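Local atomic coordinates of SYE1 (Shewanella oneidensis, PDB entry 4AWT), a protein that binds flavin mononucleotide and probably catalyses NAD(P)H-dependent reduction of carbon-carbon double bonds. Residues A[323-328]-A[340-344]; A[22-27]-A[44-48]; A[329-334]-A[360-364]. The protein carries 1 engineered substitution. Residue numbers count along the deposited sequence, not the author numbering.

Interaction 1. Residues A[323-328]-A[340-344]; sequences RPFIAN and PLAEH. With FMN (flavin mononucleotide), chain B; SO4 (sulfate ion), chain C.
A short helix can bind a phosphate at its N-terminus while the residue just beyond its C-terminus holds a passing chain, and residues 323-328 do both. The helix runs from Arg323 to Ala327; Asn328 leaves helical angles (phi/psi -133/89), while 340-344 passes by in an extended, irregular course, closest in the backbone where Ala327 CA lies 4.8 Å from His344 CA.

Asn328 (chi1 m, chi2 -84°) uses its whole amide on the backbone of Ala342: Ala342 N donates to Asn328 OD1 and Asn328 ND2 to Ala342 O, both at 2.9 Å. The same ND2 also reaches Pro324 O at 2.9 Å, tying the amide back to its own helix. Around this pair Ala327 CB packs on the backbone of 342-344, 3.5 Å from His344 N and 4.1 Å from Ala342 CB, Pro324 CB meets Leu341 CD1 at 4.2 Å, and Ile326 CG2 touches His344 CB at 3.7 Å. His344, chi1 p, lays its imidazole alongside the helix start, with CE1 3.7 Å from Arg323 CG.

Arg323 (m, t, m) directs its guanidinium away from 340-344. Its backbone N and side-chain NE both bind FMN O1P, at 2.8 and 2.9 Å, NH2 binds FMN O2P at 2.8 Å, and NH1 binds sulfate O1 at 2.9 Å. Arg323 thus joins the FMN ligands Arg301 and Gly322 at the C-terminal ends of the last barrel strands, where FMN-binding TIM barrels commonly hold the phosphate. Charge neutralises phosphate at the helix start, whereas a neutral amide satisfies peptide groups just past its end.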
loop_
_atom_site.group_PDB
_atom_site.type_symbol
_atom_site.label_atom_id
_atom_site.label_comp_id
_atom_site.label_asym_id
_atom_site.label_seq_id
_atom_site.Cartn_x
_atom_site.Cartn_y
_atom_site.Cartn_z
ATOM N N ARG A 323 -4.738 -8.612 8.111
ATOM C CA ARG A 323 -5.382 -9.938 8.170
ATOM C C ARG A 323 -6.650 -9.917 8.982
ATOM O O ARG A 323 -7.654 -10.508 8.536
ATOM C CB ARG A 323 -4.348 -10.995 8.559
ATOM C CG ARG A 323 -3.424 -11.265 7.382
ATOM C CD ARG A 323 -2.125 -11.958 7.731
ATOM N NE ARG A 323 -1.192 -11.044 8.352
ATOM C CZ ARG A 323 0.071 -11.347 8.568
ATOM N NH1 ARG A 323 0.522 -12.561 8.222
ATOM N NH2 ARG A 323 0.905 -10.442 9.104
ATOM N N PRO A 324 -6.724 -9.257 10.144
ATOM C CA PRO A 324 -7.997 -9.284 10.872
ATOM C C PRO A 324 -9.147 -8.624 10.117
ATOM O O PRO A 324 -10.289 -9.023 10.286
ATOM C CB PRO A 324 -7.685 -8.529 12.169
ATOM C CG PRO A 324 -6.192 -8.808 12.383
ATOM C CD PRO A 324 -5.617 -8.712 10.975
ATOM N N PHE A 325 -8.870 -7.602 9.292
ATOM C CA PHE A 325 -9.956 -6.991 8.524
ATOM C C PHE A 325 -10.477 -7.878 7.412
ATOM O O PHE A 325 -11.598 -7.727 6.979
ATOM C CB PHE A 325 -9.529 -5.620 7.965
ATOM C CG PHE A 325 -10.280 -4.454 8.551
ATOM C CD1 PHE A 325 -11.660 -4.454 8.588
ATOM C CD2 PHE A 325 -9.594 -3.376 9.079
ATOM C CE1 PHE A 325 -12.361 -3.387 9.096
ATOM C CE2 PHE A 325 -10.294 -2.285 9.589
ATOM C CZ PHE A 325 -11.681 -2.303 9.593
ATOM N N ILE A 326 -9.675 -8.826 6.932
ATOM C CA ILE A 326 -10.203 -9.709 5.908
ATOM C C ILE A 326 -11.380 -10.498 6.454
ATOM O O ILE A 326 -12.405 -10.603 5.799
ATOM C CB ILE A 326 -9.072 -10.608 5.420
ATOM C CG1 ILE A 326 -8.056 -9.729 4.686
ATOM C CG2 ILE A 326 -9.559 -11.789 4.591
ATOM C CD1 ILE A 326 -6.832 -10.549 4.282
ATOM N N ALA A 327 -11.224 -11.041 7.657
ATOM C CA ALA A 327 -12.192 -11.956 8.216
ATOM C C ALA A 327 -13.232 -11.308 9.130
ATOM O O ALA A 327 -14.170 -11.977 9.531
ATOM C CB ALA A 327 -11.477 -13.065 8.979
ATOM N N ASN A 328 -13.066 -10.042 9.452
ATOM C CA ASN A 328 -13.915 -9.362 10.420
ATOM C C ASN A 328 -14.338 -8.034 9.814
ATOM O O ASN A 328 -13.669 -7.027 9.960
ATOM C CB ASN A 328 -13.188 -9.120 11.744
ATOM C CG ASN A 328 -12.789 -10.443 12.381
ATOM O OD1 ASN A 328 -13.593 -11.060 13.073
ATOM N ND2 ASN A 328 -11.567 -10.870 12.092
ATOM N N PRO A 340 -14.597 -12.006 20.042
ATOM C CA PRO A 340 -13.576 -12.809 19.368
ATOM C C PRO A 340 -13.553 -12.512 17.877
ATOM O O PRO A 340 -14.559 -12.285 17.239
ATOM C CB PRO A 340 -14.050 -14.247 19.649
ATOM C CG PRO A 340 -15.547 -14.115 19.848
ATOM C CD PRO A 340 -15.676 -12.814 20.615
ATOM N N LEU A 341 -12.328 -12.581 17.352
ATOM C CA LEU A 341 -12.080 -12.345 15.944
ATOM C C LEU A 341 -12.149 -13.642 15.166
ATOM O O LEU A 341 -11.501 -14.644 15.525
ATOM C CB LEU A 341 -10.708 -11.708 15.718
ATOM C CG LEU A 341 -10.463 -10.418 16.476
ATOM C CD1 LEU A 341 -9.165 -9.771 15.943
ATOM C CD2 LEU A 341 -11.601 -9.439 16.399
ATOM N N ALA A 342 -12.864 -13.643 14.064
ATOM C CA ALA A 342 -12.753 -14.720 13.103
ATOM C C ALA A 342 -11.368 -14.702 12.497
ATOM O O ALA A 342 -10.709 -13.660 12.447
ATOM C CB ALA A 342 -13.803 -14.577 12.037
ATOM N N GLU A 343 -10.913 -15.840 11.988
ATOM C CA GLU A 343 -9.671 -15.908 11.247
ATOM C C GLU A 343 -9.940 -16.144 9.770
ATOM O O GLU A 343 -10.912 -16.798 9.373
ATOM C CB GLU A 343 -8.689 -16.977 11.753
ATOM C CG GLU A 343 -8.125 -16.703 13.149
ATOM C CD GLU A 343 -7.018 -17.671 13.524
ATOM O OE1 GLU A 343 -7.236 -18.750 14.085
ATOM O OE2 GLU A 343 -5.861 -17.300 13.217
ATOM N N HIS A 344 -9.050 -15.578 8.948
ATOM C CA HIS A 344 -9.199 -15.661 7.520
ATOM C C HIS A 344 -8.724 -17.006 6.975
ATOM O O HIS A 344 -7.876 -17.696 7.579
ATOM C CB HIS A 344 -8.433 -14.539 6.804
ATOM C CG HIS A 344 -6.954 -14.723 6.767
ATOM N ND1 HIS A 344 -6.119 -14.357 7.775
ATOM C CD2 HIS A 344 -6.172 -15.295 5.803
ATOM C CE1 HIS A 344 -4.887 -14.698 7.433
ATOM N NE2 HIS A 344 -4.875 -15.266 6.231
HETATM N N1 FMN B . 0.348 -4.143 1.498
HETATM C C2 FMN B . 0.341 -3.159 0.606
HETATM O O2 FMN B . 0.958 -2.078 0.802
HETATM N N3 FMN B . -0.361 -3.301 -0.583
HETATM C C4 FMN B . -1.077 -4.442 -0.904
HETATM O O4 FMN B . -1.770 -4.445 -1.956
HETATM C C4A FMN B . -0.967 -5.504 -0.010
HETATM N N5 FMN B . -1.574 -6.727 -0.291
HETATM C C5A FMN B . -1.803 -7.607 0.801
HETATM C C6 FMN B . -2.624 -8.695 0.640
HETATM C C7 FMN B . -2.904 -9.583 1.707
HETATM C C7M FMN B . -3.914 -10.683 1.484
HETATM C C8 FMN B . -2.292 -9.364 2.904
HETATM C C8M FMN B . -2.560 -10.245 4.107
HETATM C C9 FMN B . -1.436 -8.257 3.077
HETATM C C9A FMN B . -1.190 -7.362 2.035
HETATM N N10 FMN B . -0.384 -6.219 2.221
HETATM C C10 FMN B . -0.328 -5.265 1.223
HETATM C "C1'" FMN B . 0.196 -5.955 3.541
HETATM C "C2'" FMN B . -0.825 -5.421 4.562
HETATM O "O2'" FMN B . -1.227 -4.103 4.227
HETATM C "C3'" FMN B . -0.260 -5.351 5.968
HETATM O "O3'" FMN B . 0.780 -4.391 6.077
HETATM C "C4'" FMN B . 0.240 -6.693 6.534
HETATM O "O4'" FMN B . -0.673 -7.747 6.271
HETATM C "C5'" FMN B . 0.605 -6.603 8.003
HETATM O "O5'" FMN B . -0.537 -6.271 8.809
HETATM P P FMN B . -1.329 -7.443 9.590
HETATM O O1P FMN B . -1.987 -8.293 8.532
HETATM O O2P FMN B . -0.310 -8.220 10.393
HETATM O O3P FMN B . -2.318 -6.678 10.434
HETATM S S SO4 C . -1.353 -15.640 9.078
HETATM O O1 SO4 C . -0.857 -15.046 7.747
HETATM O O2 SO4 C . -0.226 -15.891 9.910
HETATM O O3 SO4 C . -2.001 -14.472 9.892
HETATM O O4 SO4 C . -2.430 -16.579 8.960
#

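Interaction 2. Residues A[22-27]-A[44-48]; sequences MPPLTR and YYAQR. Engineered in segment 22-27: Leu25 (natural residue Met). With FMN (flavin mononucleotide), chain B; BOG (octyl beta-D-glucopyranoside), chain D.
This is a buried contact between the loop leaving the first barrel strand, 20-22, and residues 44-48, the last part of helix 39-46 and what follows it. The backbones stay apart, Met22 CA to Arg48 CA being 7.7 Å and Arg27 CA to Tyr44 CA 10.3 Å, so side chains bridge the gap. Met22, all trans, extends CE to 3.6 Å from Tyr44 CZ (chi1 t) and 3.9 Å from Tyr45 CE1 (chi1 m); its SD lies 3.7 Å from Arg48 CB and makes an oblique Met-aromatic contact, 5.4 Å from the Tyr45 ring centroid. Arg27 curls back (m, m, m) so that NH1 gives a weak hydrogen bond to Tyr44 OH at 3.2 Å, while Gly356 takes its NH2. One water joins Leu25 O and Tyr44 OH, each at 2.7 Å. The engineered Leu25 (m, t) brings CD2 to 3.6 Å from FMN C9. Pro24 O accepts from FMN O2' and Thr26 OG1 donates to FMN O4, both at 2.7 Å: a cofactor-binding beta-alpha loop at the C-terminal mouth of a TIM barrel.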
loop_
_atom_site.group_PDB
_atom_site.type_symbol
_atom_site.label_atom_id
_atom_site.label_comp_id
_atom_site.label_asym_id
_atom_site.label_seq_id
_atom_site.Cartn_x
_atom_site.Cartn_y
_atom_site.Cartn_z
ATOM N N MET A 22 -8.022 0.251 7.660
ATOM C CA MET A 22 -7.974 -0.938 6.836
ATOM C C MET A 22 -6.842 -0.706 5.845
ATOM O O MET A 22 -6.967 0.151 4.957
ATOM C CB MET A 22 -9.294 -1.170 6.097
ATOM C CG MET A 22 -9.241 -2.385 5.200
ATOM S SD MET A 22 -10.801 -2.574 4.329
ATOM C CE MET A 22 -10.383 -3.912 3.220
ATOM N N PRO A 23 -5.705 -1.361 6.016
ATOM C CA PRO A 23 -4.547 -1.105 5.149
ATOM C C PRO A 23 -4.788 -1.805 3.819
ATOM O O PRO A 23 -5.714 -2.593 3.666
ATOM C CB PRO A 23 -3.410 -1.751 5.946
ATOM C CG PRO A 23 -4.059 -2.975 6.554
ATOM C CD PRO A 23 -5.479 -2.519 6.920
ATOM N N PRO A 24 -3.897 -1.530 2.852
ATOM C CA PRO A 24 -4.018 -2.147 1.529
ATOM C C PRO A 24 -3.947 -3.654 1.614
ATOM O O PRO A 24 -3.029 -4.219 2.201
ATOM C CB PRO A 24 -2.808 -1.599 0.776
ATOM C CG PRO A 24 -2.611 -0.271 1.376
ATOM C CD PRO A 24 -2.804 -0.559 2.868
ATOM N N LEU A 25 -4.903 -4.338 0.942
ATOM C CA LEU A 25 -4.953 -5.792 0.933
ATOM C C LEU A 25 -5.332 -6.260 -0.460
ATOM O O LEU A 25 -6.519 -6.320 -0.816
ATOM C CB LEU A 25 -5.956 -6.332 1.969
ATOM C CG LEU A 25 -5.657 -5.949 3.416
ATOM C CD1 LEU A 25 -6.940 -6.006 4.238
ATOM C CD2 LEU A 25 -4.565 -6.851 4.009
ATOM N N THR A 26 -4.357 -6.623 -1.258
ATOM C CA THR A 26 -4.580 -7.237 -2.577
ATOM C C THR A 26 -5.456 -8.456 -2.429
ATOM O O THR A 26 -5.117 -9.387 -1.695
ATOM C CB THR A 26 -3.221 -7.648 -3.169
ATOM O OG1 THR A 26 -2.471 -6.489 -3.553
ATOM C CG2 THR A 26 -3.337 -8.524 -4.390
ATOM N N ARG A 27 -6.550 -8.469 -3.187
ATOM C CA ARG A 27 -7.479 -9.601 -3.210
ATOM C C ARG A 27 -7.571 -10.241 -4.592
ATOM O O ARG A 27 -8.192 -11.318 -4.729
ATOM C CB ARG A 27 -8.859 -9.243 -2.683
ATOM C CG ARG A 27 -8.852 -8.550 -1.332
ATOM C CD ARG A 27 -8.080 -9.310 -0.234
ATOM N NE ARG A 27 -8.626 -10.666 -0.054
ATOM C CZ ARG A 27 -9.734 -10.946 0.614
ATOM N NH1 ARG A 27 -10.355 -10.030 1.313
ATOM N NH2 ARG A 27 -10.190 -12.205 0.613
ATOM N N TYR A 44 -17.442 -5.429 -0.584
ATOM C CA TYR A 44 -16.369 -5.798 0.346
ATOM C C TYR A 44 -15.837 -4.598 1.114
ATOM O O TYR A 44 -15.692 -4.618 2.329
ATOM C CB TYR A 44 -15.289 -6.453 -0.464
ATOM C CG TYR A 44 -13.901 -6.535 0.146
ATOM C CD1 TYR A 44 -13.603 -7.412 1.173
ATOM C CD2 TYR A 44 -12.898 -5.715 -0.347
ATOM C CE1 TYR A 44 -12.342 -7.475 1.697
ATOM C CE2 TYR A 44 -11.605 -5.794 0.141
ATOM C CZ TYR A 44 -11.325 -6.685 1.164
ATOM O OH TYR A 44 -10.056 -6.857 1.648
ATOM N N TYR A 45 -15.511 -3.499 0.381
ATOM C CA TYR A 45 -14.994 -2.334 1.049
ATOM C C TYR A 45 -16.067 -1.662 1.901
ATOM O O TYR A 45 -15.808 -1.226 3.022
ATOM C CB TYR A 45 -14.389 -1.360 0.061
ATOM C CG TYR A 45 -13.038 -1.743 -0.486
ATOM C CD1 TYR A 45 -11.913 -1.661 0.344
ATOM C CD2 TYR A 45 -12.848 -2.138 -1.790
ATOM C CE1 TYR A 45 -10.662 -1.958 -0.130
ATOM C CE2 TYR A 45 -11.585 -2.437 -2.277
ATOM C CZ TYR A 45 -10.481 -2.347 -1.453
ATOM O OH TYR A 45 -9.230 -2.590 -1.919
ATOM N N ALA A 46 -17.296 -1.576 1.386
ATOM C CA ALA A 46 -18.367 -0.939 2.150
ATOM C C ALA A 46 -18.663 -1.683 3.442
ATOM O O ALA A 46 -19.000 -1.055 4.440
ATOM C CB ALA A 46 -19.603 -0.809 1.297
ATOM N N GLN A 47 -18.521 -3.011 3.428
ATOM C CA GLN A 47 -18.682 -3.808 4.644
ATOM C C GLN A 47 -17.709 -3.427 5.732
ATOM O O GLN A 47 -17.962 -3.728 6.899
ATOM C CB GLN A 47 -18.494 -5.284 4.333
ATOM C CG GLN A 47 -19.645 -5.956 3.600
ATOM C CD GLN A 47 -19.388 -7.400 3.285
ATOM O OE1 GLN A 47 -20.398 -8.147 2.944
ATOM N NE2 GLN A 47 -18.255 -7.881 3.353
ATOM N N ARG A 48 -16.577 -2.834 5.364
ATOM C CA ARG A 48 -15.465 -2.534 6.266
ATOM C C ARG A 48 -15.344 -1.045 6.570
ATOM O O ARG A 48 -14.377 -0.603 7.172
ATOM C CB ARG A 48 -14.183 -3.147 5.673
ATOM C CG ARG A 48 -14.240 -4.661 5.776
ATOM C CD ARG A 48 -13.335 -5.437 4.815
ATOM N NE ARG A 48 -13.470 -6.864 5.030
ATOM C CZ ARG A 48 -14.546 -7.554 4.714
ATOM N NH1 ARG A 48 -15.490 -7.033 3.988
ATOM N NH2 ARG A 48 -14.677 -8.815 5.142
HETATM N N1 FMN B . 0.348 -4.143 1.498
HETATM C C2 FMN B . 0.341 -3.159 0.606
HETATM O O2 FMN B . 0.958 -2.078 0.802
HETATM N N3 FMN B . -0.361 -3.301 -0.583
HETATM C C4 FMN B . -1.077 -4.442 -0.904
HETATM O O4 FMN B . -1.770 -4.445 -1.956
HETATM C C4A FMN B . -0.967 -5.504 -0.010
HETATM N N5 FMN B . -1.574 -6.727 -0.291
HETATM C C5A FMN B . -1.803 -7.607 0.801
HETATM C C6 FMN B . -2.624 -8.695 0.640
HETATM C C7 FMN B . -2.904 -9.583 1.707
HETATM C C7M FMN B . -3.914 -10.683 1.484
HETATM C C8 FMN B . -2.292 -9.364 2.904
HETATM C C8M FMN B . -2.560 -10.245 4.107
HETATM C C9 FMN B . -1.436 -8.257 3.077
HETATM C C9A FMN B . -1.190 -7.362 2.035
HETATM N N10 FMN B . -0.384 -6.219 2.221
HETATM C C10 FMN B . -0.328 -5.265 1.223
HETATM C "C1'" FMN B . 0.196 -5.955 3.541
HETATM C "C2'" FMN B . -0.825 -5.421 4.562
HETATM O "O2'" FMN B . -1.227 -4.103 4.227
HETATM C "C3'" FMN B . -0.260 -5.351 5.968
HETATM O "O3'" FMN B . 0.780 -4.391 6.077
HETATM C "C4'" FMN B . 0.240 -6.693 6.534
HETATM O "O4'" FMN B . -0.673 -7.747 6.271
HETATM C "C5'" FMN B . 0.605 -6.603 8.003
HETATM O "O5'" FMN B . -0.537 -6.271 8.809
HETATM P P FMN B . -1.329 -7.443 9.590
HETATM O O1P FMN B . -1.987 -8.293 8.532
HETATM O O2P FMN B . -0.310 -8.220 10.393
HETATM O O3P FMN B . -2.318 -6.678 10.434
HETATM C C1 BOG D . 1.617 -10.961 -1.705
HETATM O O1 BOG D . 1.245 -12.238 -1.263
HETATM C C2 BOG D . 0.439 -10.134 -2.115
HETATM O O2 BOG D . -0.214 -10.679 -3.242
HETATM C C3 BOG D . 0.831 -8.697 -2.493
HETATM O O3 BOG D . -0.311 -7.901 -2.643
HETATM C C4 BOG D . 1.623 -8.105 -1.319
HETATM O O4 BOG D . 2.055 -6.835 -1.672
HETATM C C5 BOG D . 2.788 -8.995 -0.902
HETATM O O5 BOG D . 2.231 -10.253 -0.576
HETATM C C6 BOG D . 3.536 -8.434 0.280
HETATM O O6 BOG D . 4.630 -9.308 0.491
HETATM C "C1'" BOG D . 2.241 -13.223 -1.400
HETATM C "C2'" BOG D . 1.789 -14.648 -1.089
HETATM C "C3'" BOG D . 1.007 -14.781 0.181
HETATM C "C4'" BOG D . 0.804 -16.140 0.841
HETATM C "C5'" BOG D . -0.704 -16.399 0.915
HETATM C "C6'" BOG D . -1.102 -17.530 -0.035
HETATM C "C7'" BOG D . -2.623 -17.759 0.028
HETATM C "C8'" BOG D . -2.852 -19.186 -0.458
HETATM O O HOH W 1 -8.607 -5.011 0.331
#

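Interaction 3. Residues A[329-334]-A[360-364]; sequences PDLPER and YPTYQ
Beginning at Tyr360, the extended chain 360-364 runs past the turn that starts helix 331-337. Tyr360 O lies 3.4 Å from Pro329 CG, and Tyr360 CB is 4.1 Å from Pro329 CD; the ring, chi1 m, leads away, and its hydroxyl hydrogen-bonds Val345. Pro361 turns its own ring outward but presents its carbonyl, with O 3.6 Å from Pro329 CD.

At Thr362 the backbones come closest, its CA 5.7 Å from that of Asp330, while CB packs 3.5 Å from Asp330 OD2. Asp330 occupies the N-cap position, yet its carboxylate (chi1 p) makes no capping bond. It illustrates how an acid at a helix start can serve a neighbouring chain instead, here the C-terminal tail on the outside of the TIM barrel. Asp330 OD1 receives a salt bridge from Arg334 NE at 2.8 Å, one helical turn on, leaving OD2 to face the tail.

Tyr363 takes up that offer: its N donates to Asp330 OD2 at 2.8 Å, almost linearly at 178°. Arg334, with a nearly extended side chain (m, t, t), lays one guanidinium face against Tyr363 CA and puts NE 3.7 Å from Tyr363 CB. The Tyr363 ring (chi1 t) swings outward to stack with Tyr339.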
loop_
_atom_site.group_PDB
_atom_site.type_symbol
_atom_site.label_atom_id
_atom_site.label_comp_id
_atom_site.label_asym_id
_atom_site.label_seq_id
_atom_site.Cartn_x
_atom_site.Cartn_y
_atom_site.Cartn_z
ATOM N N PRO A 329 -15.469 -8.018 9.069
ATOM C CA PRO A 329 -15.870 -6.765 8.437
ATOM C C PRO A 329 -16.132 -5.662 9.446
ATOM O O PRO A 329 -15.918 -4.485 9.181
ATOM C CB PRO A 329 -17.114 -7.145 7.629
ATOM C CG PRO A 329 -17.657 -8.380 8.325
ATOM C CD PRO A 329 -16.410 -9.122 8.762
ATOM N N ASP A 330 -16.626 -6.083 10.627
ATOM C CA ASP A 330 -16.912 -5.267 11.773
ATOM C C ASP A 330 -15.775 -5.295 12.763
ATOM O O ASP A 330 -15.974 -5.253 13.994
ATOM C CB ASP A 330 -18.215 -5.701 12.449
ATOM C CG ASP A 330 -18.226 -7.126 12.901
ATOM O OD1 ASP A 330 -17.386 -7.949 12.445
ATOM O OD2 ASP A 330 -19.112 -7.446 13.722
ATOM N N LEU A 331 -14.519 -5.310 12.283
ATOM C CA LEU A 331 -13.385 -5.353 13.175
ATOM C C LEU A 331 -13.425 -4.270 14.215
ATOM O O LEU A 331 -13.172 -4.559 15.403
ATOM C CB LEU A 331 -12.068 -5.307 12.373
ATOM C CG LEU A 331 -10.831 -5.382 13.252
ATOM C CD1 LEU A 331 -10.678 -6.705 13.949
ATOM C CD2 LEU A 331 -9.598 -5.079 12.414
ATOM N N PRO A 332 -13.732 -3.008 13.896
ATOM C CA PRO A 332 -13.731 -1.972 14.954
ATOM C C PRO A 332 -14.667 -2.351 16.115
ATOM O O PRO A 332 -14.244 -2.260 17.288
ATOM C CB PRO A 332 -14.117 -0.709 14.224
ATOM C CG PRO A 332 -13.619 -0.941 12.791
ATOM C CD PRO A 332 -13.942 -2.409 12.562
ATOM N N GLU A 333 -15.874 -2.742 15.830
ATOM C CA GLU A 333 -16.803 -3.124 16.909
ATOM C C GLU A 333 -16.265 -4.242 17.729
ATOM O O GLU A 333 -16.413 -4.286 18.947
ATOM C CB GLU A 333 -18.167 -3.460 16.320
ATOM C CG GLU A 333 -19.242 -3.703 17.335
ATOM C CD GLU A 333 -19.815 -2.464 17.950
ATOM O OE1 GLU A 333 -19.348 -1.329 17.664
ATOM O OE2 GLU A 333 -20.674 -2.576 18.828
ATOM N N ARG A 334 -15.638 -5.238 17.083
ATOM C CA ARG A 334 -15.084 -6.349 17.810
ATOM C C ARG A 334 -13.938 -5.914 18.701
ATOM O O ARG A 334 -13.853 -6.349 19.866
ATOM C CB ARG A 334 -14.622 -7.470 16.874
ATOM C CG ARG A 334 -15.704 -8.045 16.021
ATOM C CD ARG A 334 -15.261 -9.313 15.339
ATOM N NE ARG A 334 -16.176 -9.720 14.314
ATOM C CZ ARG A 334 -16.479 -10.975 13.970
ATOM N NH1 ARG A 334 -16.093 -12.016 14.695
ATOM N NH2 ARG A 334 -17.214 -11.161 12.912
ATOM N N TYR A 360 -17.761 -13.192 4.986
ATOM C CA TYR A 360 -17.418 -13.231 6.379
ATOM C C TYR A 360 -18.477 -12.458 7.152
ATOM O O TYR A 360 -18.659 -11.263 6.867
ATOM C CB TYR A 360 -16.058 -12.670 6.654
ATOM C CG TYR A 360 -14.877 -13.455 6.179
ATOM C CD1 TYR A 360 -14.355 -14.499 6.934
ATOM C CD2 TYR A 360 -14.236 -13.155 4.983
ATOM C CE1 TYR A 360 -13.223 -15.192 6.539
ATOM C CE2 TYR A 360 -13.130 -13.857 4.564
ATOM C CZ TYR A 360 -12.624 -14.866 5.346
ATOM O OH TYR A 360 -11.481 -15.560 4.992
ATOM N N PRO A 361 -19.197 -13.057 8.077
ATOM C CA PRO A 361 -20.278 -12.305 8.761
ATOM C C PRO A 361 -19.798 -11.316 9.779
ATOM O O PRO A 361 -18.681 -11.393 10.315
ATOM C CB PRO A 361 -21.099 -13.397 9.421
ATOM C CG PRO A 361 -20.232 -14.481 9.543
ATOM C CD PRO A 361 -19.159 -14.463 8.483
ATOM N N THR A 362 -20.683 -10.374 10.081
ATOM C CA THR A 362 -20.515 -9.601 11.289
ATOM C C THR A 362 -20.739 -10.467 12.512
ATOM O O THR A 362 -21.314 -11.552 12.454
ATOM C CB THR A 362 -21.466 -8.392 11.294
ATOM O OG1 THR A 362 -22.803 -8.880 11.217
ATOM C CG2 THR A 362 -21.189 -7.465 10.108
ATOM N N TYR A 363 -20.251 -9.970 13.648
ATOM C CA TYR A 363 -20.301 -10.748 14.886
ATOM C C TYR A 363 -21.741 -10.915 15.341
ATOM O O TYR A 363 -22.528 -9.961 15.377
ATOM C CB TYR A 363 -19.513 -9.998 15.970
ATOM C CG TYR A 363 -19.521 -10.767 17.282
ATOM C CD1 TYR A 363 -18.814 -11.958 17.397
ATOM C CD2 TYR A 363 -20.263 -10.344 18.365
ATOM C CE1 TYR A 363 -18.830 -12.678 18.551
ATOM C CE2 TYR A 363 -20.291 -11.064 19.543
ATOM C CZ TYR A 363 -19.567 -12.231 19.627
ATOM O OH TYR A 363 -19.565 -12.949 20.785
ATOM N N GLN A 364 -22.065 -12.124 15.750
ATOM C CA GLN A 364 -23.389 -12.387 16.352
ATOM C C GLN A 364 -23.161 -13.322 17.521
ATOM O O GLN A 364 -22.673 -14.452 17.312
ATOM C CB GLN A 364 -24.317 -13.030 15.292
ATOM C CG GLN A 364 -25.588 -13.454 15.880
ATOM C CD GLN A 364 -26.467 -12.427 16.519
ATOM O OE1 GLN A 364 -26.948 -11.602 15.735
ATOM N NE2 GLN A 364 -26.651 -12.591 17.837
#

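Burial falls from the barrel mouth outward, and the bonding changes with it. Interaction 2 is wholly buried, dominated by side-chain packing with a water and one weak direct hydrogen bond; interaction 1 is partly buried and pairs an amide with backbone; interaction 3, farthest from the chain centre, is joined by a backbone-to-carboxylate hydrogen bond, the carboxylate being held by a salt bridge within its own segment. Interactions 1 and 2 both touch FMN, and Arg48 joins them by probable hydrogen bonds from NE to Phe325 O (2.8 Å) and NH2 to Ile326 O (3.0 Å). Interactions 1 and 3 involve successive helices, 323-327 and 331-337; between them Arg334 NH1 probably hydrogen-bonds Pro340 O (3.0 Å).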